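Local coordinates for teichoic acid biosynthesis protein F (Staphylococcus epidermidis, PDB 3L7I), which takes part in teichoic acid biosynthesis and has two Rossmann-like domains, each with a parallel sheet, consistent with a GT-B-type fold, at residues 356-361 against 409-414; 385-390 against 395-400; 404-409 against 426-431. One frame throughout, in Å; residues are numbered along the deposited sequence.

Contact 1: residues 356-361 against 409-414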
ATOM      1  N   VAL A 356       6.458 -16.110 -33.665  1.00 58.78           N
ATOM      2  CA  VAL A 356       7.769 -16.050 -32.985  1.00 57.88           C
ATOM      3  C   VAL A 356       8.568 -17.331 -33.099  1.00 57.18           C
ATOM      4  O   VAL A 356       8.009 -18.420 -32.999  1.00 56.78           O
ATOM      5  CB  VAL A 356       7.681 -15.769 -31.463  1.00 56.90           C
ATOM      6  CG1 VAL A 356       8.533 -14.586 -31.067  1.00 57.06           C
ATOM      7  CG2 VAL A 356       6.242 -15.629 -30.985  1.00 57.01           C
ATOM      8  N   PHE A 357       9.883 -17.188 -33.252  1.00 57.12           N
ATOM      9  CA  PHE A 357      10.807 -18.319 -33.299  1.00 56.53           C
ATOM     10  C   PHE A 357      11.877 -18.163 -32.242  1.00 55.78           C
ATOM     11  O   PHE A 357      12.322 -17.050 -31.962  1.00 56.09           O
ATOM     12  CB  PHE A 357      11.484 -18.406 -34.663  1.00 57.46           C
ATOM     13  CG  PHE A 357      10.541 -18.696 -35.772  1.00 58.38           C
ATOM     14  CD1 PHE A 357      10.562 -19.914 -36.416  1.00 58.43           C
ATOM     15  CD2 PHE A 357       9.603 -17.761 -36.152  1.00 59.33           C
ATOM     16  CE1 PHE A 357       9.668 -20.187 -37.439  1.00 59.47           C
ATOM     17  CE2 PHE A 357       8.711 -18.024 -37.167  1.00 60.39           C
ATOM     18  CZ  PHE A 357       8.744 -19.239 -37.817  1.00 60.48           C
ATOM     19  N   GLU A 358      12.300 -19.275 -31.658  1.00 60.61           N
ATOM     20  CA  GLU A 358      13.419 -19.229 -30.748  1.00 59.21           C
ATOM     21  C   GLU A 358      14.000 -20.608 -30.706  1.00 56.85           C
ATOM     22  O   GLU A 358      13.286 -21.578 -30.534  1.00 55.52           O
ATOM     23  CB  GLU A 358      12.930 -18.817 -29.376  1.00 58.55           C
ATOM     24  CG  GLU A 358      13.986 -18.431 -28.378  1.00 58.04           C
ATOM     25  CD  GLU A 358      13.380 -18.272 -26.974  1.00 57.51           C
ATOM     26  OE1 GLU A 358      13.673 -17.263 -26.262  1.00 58.50           O
ATOM     27  OE2 GLU A 358      12.572 -19.165 -26.589  1.00 56.40           O
ATOM     28  N   SER A 359      15.298 -20.719 -30.911  1.00 54.24           N
ATOM     29  CA  SER A 359      15.934 -22.005 -30.680  1.00 53.85           C
ATOM     30  C   SER A 359      16.902 -21.952 -29.522  1.00 53.59           C
ATOM     31  O   SER A 359      17.543 -20.934 -29.268  1.00 53.94           O
ATOM     32  CB  SER A 359      16.618 -22.559 -31.916  1.00 54.41           C
ATOM     33  OG  SER A 359      17.616 -21.692 -32.379  1.00 55.10           O
ATOM     34  N   PHE A 360      16.953 -23.070 -28.805  1.00 53.11           N
ATOM     35  CA  PHE A 360      17.702 -23.198 -27.561  1.00 52.96           C
ATOM     36  C   PHE A 360      17.626 -22.007 -26.596  1.00 52.97           C
ATOM     37  O   PHE A 360      18.634 -21.521 -26.107  1.00 53.34           O
ATOM     38  CB  PHE A 360      19.112 -23.609 -27.891  1.00 53.41           C
ATOM     39  CG  PHE A 360      19.157 -24.864 -28.691  1.00 53.42           C
ATOM     40  CD1 PHE A 360      18.699 -26.057 -28.137  1.00 53.05           C
ATOM     41  CD2 PHE A 360      19.618 -24.856 -30.008  1.00 53.93           C
ATOM     42  CE1 PHE A 360      18.729 -27.227 -28.855  1.00 53.17           C
ATOM     43  CE2 PHE A 360      19.653 -26.029 -30.756  1.00 54.03           C
ATOM     44  CZ  PHE A 360      19.213 -27.223 -30.182  1.00 53.63           C
ATOM     45  N   GLY A 361      16.408 -21.561 -26.336  1.00 56.03           N
ATOM     46  CA  GLY A 361      16.199 -20.481 -25.400  1.00 56.96           C
ATOM     47  C   GLY A 361      16.927 -19.233 -25.844  1.00 58.26           C
ATOM     48  O   GLY A 361      17.385 -18.436 -25.017  1.00 58.97           O
ATOM     49  N   ALA A 409      10.723  -5.052 -23.565  1.00 59.91           N
ATOM     50  CA  ALA A 409       9.330  -4.753 -23.841  1.00 60.13           C
ATOM     51  C   ALA A 409       8.903  -5.471 -25.128  1.00 60.05           C
ATOM     52  O   ALA A 409       7.817  -6.059 -25.200  1.00 59.58           O
ATOM     53  CB  ALA A 409       9.136  -3.273 -23.950  1.00 61.54           C
ATOM     54  N   GLU A 410       9.790  -5.446 -26.123  1.00 60.61           N
ATOM     55  CA  GLU A 410       9.488  -5.984 -27.442  1.00 60.86           C
ATOM     56  C   GLU A 410       9.335  -7.484 -27.380  1.00 59.53           C
ATOM     57  O   GLU A 410       8.560  -8.057 -28.148  1.00 59.54           O
ATOM     58  CB  GLU A 410      10.577  -5.629 -28.448  1.00 61.87           C
ATOM     59  CG  GLU A 410      10.570  -4.196 -28.913  1.00 63.60           C
ATOM     60  CD  GLU A 410      11.429  -3.277 -28.058  1.00 64.07           C
ATOM     61  OE1 GLU A 410      11.747  -3.645 -26.899  1.00 63.02           O
ATOM     62  OE2 GLU A 410      11.784  -2.181 -28.559  1.00 65.66           O
ATOM     63  N   TYR A 411      10.098  -8.110 -26.484  1.00 58.55           N
ATOM     64  CA  TYR A 411      10.042  -9.554 -26.259  1.00 57.35           C
ATOM     65  C   TYR A 411       8.655  -9.915 -25.781  1.00 56.89           C
ATOM     66  O   TYR A 411       8.004 -10.780 -26.350  1.00 56.63           O
ATOM     67  CB  TYR A 411      11.082  -9.959 -25.214  1.00 56.69           C
ATOM     68  CG  TYR A 411      11.119 -11.436 -24.828  1.00 55.59           C
ATOM     69  CD1 TYR A 411      11.625 -12.390 -25.700  1.00 55.37           C
ATOM     70  CD2 TYR A 411      10.704 -11.862 -23.575  1.00 54.94           C
ATOM     71  CE1 TYR A 411      11.689 -13.703 -25.358  1.00 54.53           C
ATOM     72  CE2 TYR A 411      10.763 -13.193 -23.221  1.00 54.14           C
ATOM     73  CZ  TYR A 411      11.266 -14.110 -24.113  1.00 53.94           C
ATOM     74  OH  TYR A 411      11.344 -15.456 -23.781  1.00 53.28           O
ATOM     75  N   TYR A 412       8.196  -9.220 -24.746  1.00 56.94           N
ATOM     76  CA  TYR A 412       6.879  -9.498 -24.189  1.00 56.64           C
ATOM     77  C   TYR A 412       5.750  -9.230 -25.185  1.00 57.40           C
ATOM     78  O   TYR A 412       4.814 -10.030 -25.295  1.00 57.13           O
ATOM     79  CB  TYR A 412       6.692  -8.783 -22.843  1.00 56.65           C
ATOM     80  CG  TYR A 412       7.601  -9.405 -21.808  1.00 55.91           C
ATOM     81  CD1 TYR A 412       7.341 -10.692 -21.324  1.00 55.06           C
ATOM     82  CD2 TYR A 412       8.750  -8.758 -21.367  1.00 56.22           C
ATOM     83  CE1 TYR A 412       8.168 -11.289 -20.420  1.00 54.57           C
ATOM     84  CE2 TYR A 412       9.589  -9.357 -20.451  1.00 55.73           C
ATOM     85  CZ  TYR A 412       9.296 -10.627 -19.984  1.00 54.92           C
ATOM     86  OH  TYR A 412      10.127 -11.263 -19.077  1.00 54.61           O
ATOM     87  N   GLN A 413       5.855  -8.127 -25.923  1.00 67.60           N
ATOM     88  CA  GLN A 413       4.906  -7.826 -26.983  1.00 69.04           C
ATOM     89  C   GLN A 413       4.798  -8.999 -27.938  1.00 68.49           C
ATOM     90  O   GLN A 413       3.719  -9.562 -28.132  1.00 68.94           O
ATOM     91  CB  GLN A 413       5.383  -6.618 -27.771  1.00 70.76           C
ATOM     92  CG  GLN A 413       4.528  -5.378 -27.693  1.00 72.80           C
ATOM     93  CD  GLN A 413       5.200  -4.213 -28.414  1.00 74.56           C
ATOM     94  OE1 GLN A 413       4.726  -3.756 -29.472  1.00 76.40           O
ATOM     95  NE2 GLN A 413       6.340  -3.749 -27.867  1.00 74.37           N
ATOM     96  N   ALA A 414       5.935  -9.345 -28.539  1.00 59.17           N
ATOM     97  CA  ALA A 414       5.987 -10.369 -29.566  1.00 59.13           C
ATOM     98  C   ALA A 414       5.245 -11.592 -29.076  1.00 58.19           C
ATOM     99  O   ALA A 414       4.378 -12.120 -29.770  1.00 58.62           O
ATOM    100  CB  ALA A 414       7.436 -10.709 -29.929  1.00 58.86           C
TER

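Contact 2: residues 385-390 against 395-400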
ATOM      1  N   TYR A 385       7.366 -11.976 -39.129  1.00 66.80           N
ATOM      2  CA  TYR A 385       8.279 -12.907 -38.475  1.00 65.05           C
ATOM      3  C   TYR A 385       9.154 -12.229 -37.414  1.00 64.16           C
ATOM      4  O   TYR A 385       9.791 -11.191 -37.669  1.00 65.16           O
ATOM      5  CB  TYR A 385       9.124 -13.634 -39.506  1.00 65.52           C
ATOM      6  CG  TYR A 385       8.294 -14.484 -40.439  1.00 66.28           C
ATOM      7  CD1 TYR A 385       7.919 -15.775 -40.090  1.00 65.11           C
ATOM      8  CD2 TYR A 385       7.875 -13.991 -41.665  1.00 68.35           C
ATOM      9  CE1 TYR A 385       7.154 -16.558 -40.940  1.00 65.95           C
ATOM     10  CE2 TYR A 385       7.114 -14.763 -42.527  1.00 69.24           C
ATOM     11  CZ  TYR A 385       6.751 -16.047 -42.162  1.00 68.03           C
ATOM     12  OH  TYR A 385       5.987 -16.813 -43.023  1.00 69.08           O
ATOM     13  N   ILE A 386       9.164 -12.821 -36.217  1.00 62.46           N
ATOM     14  CA  ILE A 386       9.957 -12.313 -35.109  1.00 61.62           C
ATOM     15  C   ILE A 386      10.869 -13.408 -34.560  1.00 60.25           C
ATOM     16  O   ILE A 386      10.422 -14.530 -34.331  1.00 59.37           O
ATOM     17  CB  ILE A 386       9.045 -11.790 -34.004  1.00 61.10           C
ATOM     18  CG1 ILE A 386       8.162 -10.676 -34.561  1.00 62.61           C
ATOM     19  CG2 ILE A 386       9.861 -11.236 -32.861  1.00 60.42           C
ATOM     20  CD1 ILE A 386       6.952 -10.328 -33.707  1.00 62.33           C
ATOM     21  N   TRP A 387      12.151 -13.096 -34.369  1.00 60.25           N
ATOM     22  CA  TRP A 387      13.082 -14.003 -33.668  1.00 59.08           C
ATOM     23  C   TRP A 387      13.518 -13.462 -32.290  1.00 58.43           C
ATOM     24  O   TRP A 387      13.814 -12.276 -32.125  1.00 59.17           O
ATOM     25  CB  TRP A 387      14.307 -14.307 -34.532  1.00 59.67           C
ATOM     26  CG  TRP A 387      14.118 -15.503 -35.436  1.00 59.63           C
ATOM     27  CD1 TRP A 387      13.484 -15.534 -36.657  1.00 60.69           C
ATOM     28  CD2 TRP A 387      14.569 -16.832 -35.191  1.00 58.67           C
ATOM     29  NE1 TRP A 387      13.509 -16.807 -37.175  1.00 60.39           N
ATOM     30  CE2 TRP A 387      14.164 -17.622 -36.293  1.00 59.14           C
ATOM     31  CE3 TRP A 387      15.283 -17.430 -34.156  1.00 57.61           C
ATOM     32  CZ2 TRP A 387      14.438 -18.977 -36.373  1.00 58.52           C
ATOM     33  CZ3 TRP A 387      15.560 -18.773 -34.242  1.00 57.04           C
ATOM     34  CH2 TRP A 387      15.139 -19.535 -35.341  1.00 57.46           C
ATOM     35  N   SER A 388      13.563 -14.335 -31.292  1.00 57.20           N
ATOM     36  CA  SER A 388      13.958 -13.928 -29.951  1.00 56.70           C
ATOM     37  C   SER A 388      15.340 -14.475 -29.644  1.00 56.46           C
ATOM     38  O   SER A 388      15.579 -15.643 -29.883  1.00 55.96           O
ATOM     39  CB  SER A 388      12.931 -14.454 -28.961  1.00 55.73           C
ATOM     40  OG  SER A 388      13.535 -14.848 -27.746  1.00 55.03           O
ATOM     41  N   PHE A 389      16.247 -13.636 -29.142  1.00 56.95           N
ATOM     42  CA  PHE A 389      17.641 -14.025 -28.819  1.00 57.00           C
ATOM     43  C   PHE A 389      18.055 -13.470 -27.457  1.00 56.95           C
ATOM     44  O   PHE A 389      17.406 -12.569 -26.942  1.00 57.10           O
ATOM     45  CB  PHE A 389      18.633 -13.484 -29.871  1.00 58.23           C
ATOM     46  CG  PHE A 389      18.336 -13.935 -31.268  1.00 58.56           C
ATOM     47  CD1 PHE A 389      18.746 -15.175 -31.710  1.00 58.16           C
ATOM     48  CD2 PHE A 389      17.623 -13.127 -32.130  1.00 59.42           C
ATOM     49  CE1 PHE A 389      18.465 -15.602 -32.978  1.00 58.58           C
ATOM     50  CE2 PHE A 389      17.334 -13.555 -33.401  1.00 59.90           C
ATOM     51  CZ  PHE A 389      17.766 -14.805 -33.826  1.00 59.46           C
ATOM     52  N   LYS A 390      19.136 -13.983 -26.873  1.00 56.91           N
ATOM     53  CA  LYS A 390      19.654 -13.377 -25.660  1.00 57.21           C
ATOM     54  C   LYS A 390      20.375 -12.124 -26.055  1.00 58.52           C
ATOM     55  O   LYS A 390      20.288 -11.110 -25.383  1.00 59.39           O
ATOM     56  CB  LYS A 390      20.622 -14.296 -24.933  1.00 57.03           C
ATOM     57  CG  LYS A 390      20.027 -15.608 -24.533  1.00 55.93           C
ATOM     58  CD  LYS A 390      20.924 -16.290 -23.523  1.00 56.01           C
ATOM     59  CE  LYS A 390      20.951 -17.813 -23.727  1.00 55.38           C
ATOM     60  NZ  LYS A 390      22.271 -18.434 -23.286  1.00 55.93           N
ATOM     61  N   ASN A 395      23.559 -12.015 -33.525  1.00 69.57           N
ATOM     62  CA  ASN A 395      22.920 -13.040 -34.323  1.00 66.82           C
ATOM     63  C   ASN A 395      22.502 -12.509 -35.676  1.00 66.91           C
ATOM     64  O   ASN A 395      22.010 -11.387 -35.791  1.00 67.54           O
ATOM     65  CB  ASN A 395      21.727 -13.614 -33.585  1.00 63.60           C
ATOM     66  CG  ASN A 395      22.130 -14.680 -32.620  1.00 60.57           C
ATOM     67  OD1 ASN A 395      22.533 -15.781 -33.024  1.00 60.28           O
ATOM     68  ND2 ASN A 395      22.044 -14.373 -31.334  1.00 60.01           N
ATOM     69  N   VAL A 396      22.715 -13.316 -36.702  1.00 64.91           N
ATOM     70  CA  VAL A 396      22.458 -12.893 -38.067  1.00 66.38           C
ATOM     71  C   VAL A 396      21.307 -13.694 -38.632  1.00 65.70           C
ATOM     72  O   VAL A 396      21.459 -14.884 -38.918  1.00 65.07           O
ATOM     73  CB  VAL A 396      23.690 -13.133 -38.954  1.00 67.67           C
ATOM     74  CG1 VAL A 396      23.363 -12.825 -40.383  1.00 69.25           C
ATOM     75  CG2 VAL A 396      24.856 -12.298 -38.471  1.00 68.67           C
ATOM     76  N   VAL A 397      20.161 -13.047 -38.798  1.00 65.95           N
ATOM     77  CA  VAL A 397      18.987 -13.722 -39.351  1.00 65.57           C
ATOM     78  C   VAL A 397      18.710 -13.279 -40.790  1.00 67.46           C
ATOM     79  O   VAL A 397      18.588 -12.077 -41.046  1.00 68.81           O
ATOM     80  CB  VAL A 397      17.742 -13.385 -38.531  1.00 64.65           C
ATOM     81  CG1 VAL A 397      16.528 -14.151 -39.054  1.00 64.34           C
ATOM     82  CG2 VAL A 397      17.990 -13.636 -37.052  1.00 63.06           C
ATOM     83  N   PRO A 398      18.587 -14.241 -41.737  1.00 67.72           N
ATOM     84  CA  PRO A 398      18.260 -13.851 -43.116  1.00 69.70           C
ATOM     85  C   PRO A 398      16.767 -13.558 -43.207  1.00 69.82           C
ATOM     86  O   PRO A 398      16.007 -14.041 -42.358  1.00 68.23           O
ATOM     87  CB  PRO A 398      18.585 -15.110 -43.938  1.00 69.75           C
ATOM     88  CG  PRO A 398      19.039 -16.166 -42.960  1.00 67.75           C
ATOM     89  CD  PRO A 398      18.610 -15.708 -41.588  1.00 66.37           C
ATOM     90  N   GLY A 399      16.349 -12.775 -44.196  1.00 71.83           N
ATOM     91  CA  GLY A 399      14.931 -12.610 -44.473  1.00 72.29           C
ATOM     92  C   GLY A 399      14.259 -11.435 -43.784  1.00 72.41           C
ATOM     93  O   GLY A 399      14.926 -10.503 -43.330  1.00 72.70           O
ATOM     94  N   SER A 400      12.931 -11.489 -43.687  1.00 72.69           N
ATOM     95  CA  SER A 400      12.142 -10.320 -43.305  1.00 73.81           C
ATOM     96  C   SER A 400      11.903 -10.187 -41.808  1.00 71.89           C
ATOM     97  O   SER A 400      11.186  -9.289 -41.375  1.00 72.67           O
ATOM     98  CB  SER A 400      10.789 -10.350 -44.015  1.00 75.60           C
ATOM     99  OG  SER A 400       9.994 -11.428 -43.540  1.00 74.18           O
TER

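Contact 3: residues 404-409 against 426-431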
ATOM      1  N   VAL A 404      14.045  -9.578 -31.445  1.00 60.83           N
ATOM      2  CA  VAL A 404      13.886  -9.008 -30.101  1.00 60.36           C
ATOM      3  C   VAL A 404      14.849  -9.584 -29.054  1.00 59.46           C
ATOM      4  O   VAL A 404      15.329 -10.709 -29.182  1.00 58.77           O
ATOM      5  CB  VAL A 404      12.489  -9.257 -29.565  1.00 59.59           C
ATOM      6  CG1 VAL A 404      11.470  -8.696 -30.508  1.00 60.60           C
ATOM      7  CG2 VAL A 404      12.280 -10.740 -29.387  1.00 58.31           C
ATOM      8  N   LYS A 405      15.090  -8.817 -27.994  1.00 59.58           N
ATOM      9  CA  LYS A 405      15.925  -9.266 -26.877  1.00 58.95           C
ATOM     10  C   LYS A 405      15.089  -9.872 -25.722  1.00 57.75           C
ATOM     11  O   LYS A 405      14.001  -9.382 -25.375  1.00 57.69           O
ATOM     12  CB  LYS A 405      16.791  -8.102 -26.381  1.00 60.03           C
ATOM     13  CG  LYS A 405      17.724  -8.444 -25.249  1.00 59.74           C
ATOM     14  CD  LYS A 405      18.773  -7.379 -25.030  1.00 61.11           C
ATOM     15  CE  LYS A 405      19.804  -7.832 -23.995  1.00 61.02           C
ATOM     16  NZ  LYS A 405      20.637  -6.703 -23.495  1.00 62.45           N
ATOM     17  N   ARG A 406      15.583 -10.939 -25.120  1.00 66.34           N
ATOM     18  CA  ARG A 406      14.817 -11.560 -24.060  1.00 64.14           C
ATOM     19  C   ARG A 406      14.566 -10.598 -22.916  1.00 63.66           C
ATOM     20  O   ARG A 406      15.452  -9.855 -22.523  1.00 64.59           O
ATOM     21  CB  ARG A 406      15.539 -12.789 -23.547  1.00 61.60           C
ATOM     22  CG  ARG A 406      14.998 -14.057 -24.088  1.00 59.71           C
ATOM     23  CD  ARG A 406      15.783 -15.199 -23.550  1.00 57.59           C
ATOM     24  NE  ARG A 406      15.054 -16.451 -23.705  1.00 55.93           N
ATOM     25  CZ  ARG A 406      14.829 -17.303 -22.715  1.00 54.91           C
ATOM     26  NH1 ARG A 406      14.154 -18.426 -22.958  1.00 53.89           N
ATOM     27  NH2 ARG A 406      15.299 -17.039 -21.499  1.00 55.33           N
ATOM     28  N   ASN A 407      13.350 -10.609 -22.391  1.00 81.87           N
ATOM     29  CA  ASN A 407      13.009  -9.792 -21.236  1.00 81.33           C
ATOM     30  C   ASN A 407      12.903  -8.310 -21.476  1.00 82.75           C
ATOM     31  O   ASN A 407      12.984  -7.516 -20.542  1.00 82.73           O
ATOM     32  CB  ASN A 407      13.988 -10.031 -20.113  1.00 80.90           C
ATOM     33  CG  ASN A 407      13.529 -11.116 -19.212  1.00 79.21           C
ATOM     34  OD1 ASN A 407      12.963 -10.843 -18.137  1.00 78.41           O
ATOM     35  ND2 ASN A 407      13.697 -12.376 -19.661  1.00 78.81           N
ATOM     36  N   SER A 408      12.719  -7.944 -22.734  1.00 57.65           N
ATOM     37  CA  SER A 408      12.559  -6.556 -23.111  1.00 58.82           C
ATOM     38  C   SER A 408      11.107  -6.318 -23.476  1.00 58.85           C
ATOM     39  O   SER A 408      10.326  -7.262 -23.648  1.00 58.04           O
ATOM     40  CB  SER A 408      13.491  -6.206 -24.270  1.00 59.74           C
ATOM     41  OG  SER A 408      13.145  -6.938 -25.419  1.00 59.46           O
ATOM     42  N   ALA A 409      10.723  -5.052 -23.565  1.00 59.91           N
ATOM     43  CA  ALA A 409       9.330  -4.753 -23.841  1.00 60.13           C
ATOM     44  C   ALA A 409       8.903  -5.471 -25.128  1.00 60.05           C
ATOM     45  O   ALA A 409       7.817  -6.059 -25.200  1.00 59.58           O
ATOM     46  CB  ALA A 409       9.136  -3.273 -23.950  1.00 61.54           C
ATOM     47  N   ARG A 426      12.202 -25.780 -23.957  1.00 51.59           N
ATOM     48  CA  ARG A 426      11.178 -25.285 -23.047  1.00 51.56           C
ATOM     49  C   ARG A 426      11.180 -23.782 -23.091  1.00 51.50           C
ATOM     50  O   ARG A 426      12.250 -23.196 -23.083  1.00 51.53           O
ATOM     51  CB  ARG A 426      11.463 -25.754 -21.627  1.00 51.67           C
ATOM     52  CG  ARG A 426      11.325 -27.227 -21.483  1.00 51.91           C
ATOM     53  CD  ARG A 426      11.952 -27.662 -20.213  1.00 52.23           C
ATOM     54  NE  ARG A 426      11.203 -27.107 -19.115  1.00 52.36           N
ATOM     55  CZ  ARG A 426      11.548 -27.240 -17.851  1.00 52.79           C
ATOM     56  NH1 ARG A 426      12.645 -27.917 -17.561  1.00 53.15           N
ATOM     57  NH2 ARG A 426      10.790 -26.688 -16.897  1.00 52.98           N
ATOM     58  N   THR A 427      10.006 -23.154 -23.168  1.00 51.56           N
ATOM     59  CA  THR A 427       9.966 -21.700 -23.044  1.00 51.63           C
ATOM     60  C   THR A 427       9.406 -21.340 -21.675  1.00 51.64           C
ATOM     61  O   THR A 427       8.588 -22.074 -21.138  1.00 51.68           O
ATOM     62  CB  THR A 427       9.231 -20.959 -24.233  1.00 51.91           C
ATOM     63  OG1 THR A 427       7.823 -21.040 -24.069  1.00 52.07           O
ATOM     64  CG2 THR A 427       9.620 -21.512 -25.612  1.00 52.07           C
ATOM     65  N   PRO A 428       9.876 -20.221 -21.099  1.00 51.73           N
ATOM     66  CA  PRO A 428       9.611 -19.834 -19.700  1.00 51.85           C
ATOM     67  C   PRO A 428       8.131 -19.862 -19.303  1.00 51.96           C
ATOM     68  O   PRO A 428       7.255 -19.567 -20.114  1.00 52.04           O
ATOM     69  CB  PRO A 428      10.154 -18.404 -19.606  1.00 52.08           C
ATOM     70  CG  PRO A 428      11.120 -18.270 -20.723  1.00 52.10           C
ATOM     71  CD  PRO A 428      10.671 -19.209 -21.822  1.00 51.89           C
ATOM     72  N   LEU A 429       7.860 -20.207 -18.048  1.00 52.13           N
ATOM     73  CA  LEU A 429       6.487 -20.230 -17.558  1.00 52.38           C
ATOM     74  C   LEU A 429       5.869 -18.833 -17.307  1.00 52.60           C
ATOM     75  O   LEU A 429       4.646 -18.690 -17.315  1.00 52.86           O
ATOM     76  CB  LEU A 429       6.391 -21.100 -16.319  1.00 52.68           C
ATOM     77  CG  LEU A 429       6.573 -22.573 -16.633  1.00 52.67           C
ATOM     78  CD1 LEU A 429       6.524 -23.380 -15.355  1.00 53.19           C
ATOM     79  CD2 LEU A 429       5.507 -23.049 -17.609  1.00 52.69           C
ATOM     80  N   TYR A 430       6.682 -17.802 -17.093  1.00 52.64           N
ATOM     81  CA  TYR A 430       6.103 -16.474 -16.946  1.00 52.95           C
ATOM     82  C   TYR A 430       5.515 -15.959 -18.270  1.00 53.01           C
ATOM     83  O   TYR A 430       4.778 -14.986 -18.272  1.00 53.39           O
ATOM     84  CB  TYR A 430       7.083 -15.460 -16.324  1.00 53.18           C
ATOM     85  CG  TYR A 430       8.444 -15.434 -16.980  1.00 53.04           C
ATOM     86  CD1 TYR A 430       8.650 -14.735 -18.167  1.00 53.10           C
ATOM     87  CD2 TYR A 430       9.524 -16.116 -16.413  1.00 53.02           C
ATOM     88  CE1 TYR A 430       9.896 -14.709 -18.765  1.00 53.11           C
ATOM     89  CE2 TYR A 430      10.770 -16.100 -17.002  1.00 53.01           C
ATOM     90  CZ  TYR A 430      10.955 -15.402 -18.184  1.00 53.04           C
ATOM     91  OH  TYR A 430      12.199 -15.394 -18.794  1.00 53.17           O
ATOM     92  N   LEU A 431       5.831 -16.594 -19.394  1.00 52.77           N
ATOM     93  CA  LEU A 431       5.133 -16.270 -20.641  1.00 53.04           C
ATOM     94  C   LEU A 431       3.745 -16.908 -20.642  1.00 53.26           C
ATOM     95  O   LEU A 431       3.563 -18.009 -20.114  1.00 53.09           O
ATOM     96  CB  LEU A 431       5.951 -16.690 -21.860  1.00 52.89           C
ATOM     97  CG  LEU A 431       7.074 -15.698 -22.145  1.00 53.03           C
ATOM     98  CD1 LEU A 431       7.896 -16.046 -23.376  1.00 53.04           C
ATOM     99  CD2 LEU A 431       6.460 -14.326 -22.293  1.00 53.64           C
TER

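Contact 1: residues 356-361 against 409-414
Tyr-411 reaches from helix 409-417 toward Glu-358, while one turn further on Ala-414 faces Val-356, so strand 354-358 and the helix meet at two separate points. The Tyr-411 side chain swings anti to its own nitrogen at the first torsion (chi1 178°), which carries the ring from the flank of the helix toward the strand. CB starts beside the turn that precedes the helix. On one side of the ring, CD2 lies over the centre of the neighbouring Tyr-412 ring, 3.9 Å above its plane. On the other side, CE1 of Tyr-411 comes within 4.2 Å of Glu-358 OE1. At the tip, Tyr-411 OH stands 3.9 Å from the same Glu-358 OE1. The carboxylate oxygen thus sits at the ring edge, near its plane, and the two side chains cross at about a right angle. Glu-358 gets there on an extended chain, but its OE1 is bound elsewhere: it accepts a hydrogen bond from Ser-388 OG and forms a salt bridge with Arg-406 NE. Two residues earlier on the strand, Val-356 CG1 lies 4.2 Å from Ala-414 CB, with Ile-386 touching both side chains. The chemistry is therefore divided. Between the two segments no hydrogen bond forms: one meeting is apolar, the other a polar pair too far apart to bond, and the buried carboxylate oxygen draws its polar partners from neighbouring parts of the fold.

Contact 2: residues 385-390 against 395-400
Phe-389 and Asn-395 face each other near the closed end, where the chain turns back: residues 395-400, a loop without regular structure, run along strand 384-389 with end-to-end directions 171° apart. The Asn-395 CB is set over one face of the phenyl ring, 3.9 Å from its centroid and close to the ring normal, a CH-pi contact. Beyond it the amide lies nearly flat on the ring, the two planes 19° apart, with Asn-395 ND2 3.4 Å from Phe-389 CD1. That nitrogen also makes a weak hydrogen bond to Asn-391 O within the connecting loop. Val-397 divides its two methyls between aromatic neighbours. CG1, anti to the backbone nitrogen (chi1 -177°), approaches Trp-387 CD1 at 4.1 Å, while Val-397 CG2 touches the far end of the phenyl ring at Phe-389 CZ. At the other end Ser-400 OG comes 3.8 Å from Tyr-385 CD2. Between the two segments the contact is one of side chains; the loop backbone is held by hydrogen bonds to Tyr-373 and Gln-377 of helix 367-379. The loop leads to the neighbouring parallel strand 402-405, where Lys-403 touches both Phe-389 and Val-397, while Tyr-373 also lies beside Val-397.

Contact 3: residues 404-409 against 426-431
Arg-406 lays the end of its guanidinium group against the ring of Pro-428, with Arg-406 NH1 3.7 Å from Pro-428 CD and 3.8 Å from Pro-428 CG. The two side chains approach from opposite directions, and the arginine spans the gap because its chain is extended from CG to NE. Its polar anchor is nearer the backbone: NE forms a salt bridge with Glu-358 OE1, which places the guanidinium group while its outer nitrogen packs on the proline. The next residue supplies the other link. Asn-407 ND2 donates a weak hydrogen bond to Tyr-430 OH, 3.5 Å long with an angle of 155° at the hydrogen. The amide and phenol planes stand 64° apart, and the side chains cross at about a right angle. At the other end of the same amide, Asn-407 OD1 has a weak hydrogen bond with Tyr-412 OH, so the asparagine bridges the loop and the helix. Tyr-430 has its CG between the backbone nitrogen and the carbonyl carbon (chi1 50°), which sets the ring beside Pro-428, whose CB lies over one face, toward the rim. Arg-338 makes a cation-pi contact with the same tyrosine. Both segments turn tightly here: Lys-405 to Ser-408 is a type II turn and Pro-428 to Leu-431 a type I turn. Lys-405 O accepts from Ser-408 N and also from Ser-408 OG at 2.6 Å, while the OG, at the N-cap, bonds weakly to Tyr-411 N. Residues 404-409 thus form a beta-alpha junction and 426-431 belong to the loop after strand 418-423, so two connections following parallel strands meet on the C-terminal side of the sheet, as in Rossmann-like domains.

All three contacts belong to the seven-stranded parallel sheet of one Rossmann-like domain. Contact 2 is nested inside the loop that contact 1 closes and is complete before contact 3 opens; contacts 1 and 3 alternate along the chain and share Ala-409, the first residue of helix 409-417, which follows strand 402-405 after a tight turn. The centres of contacts 1 and 3 are about 6 Å apart, those of 1 and 2 about 10 Å, and those of 2 and 3 about 15 Å. Strands 354-358, 384-389 and 402-405 are successive neighbours toward one edge of the sheet. Glu-358 of contact 1 joins Ser-388 of contact 2 and Arg-406 of contact 3, making one continuous region.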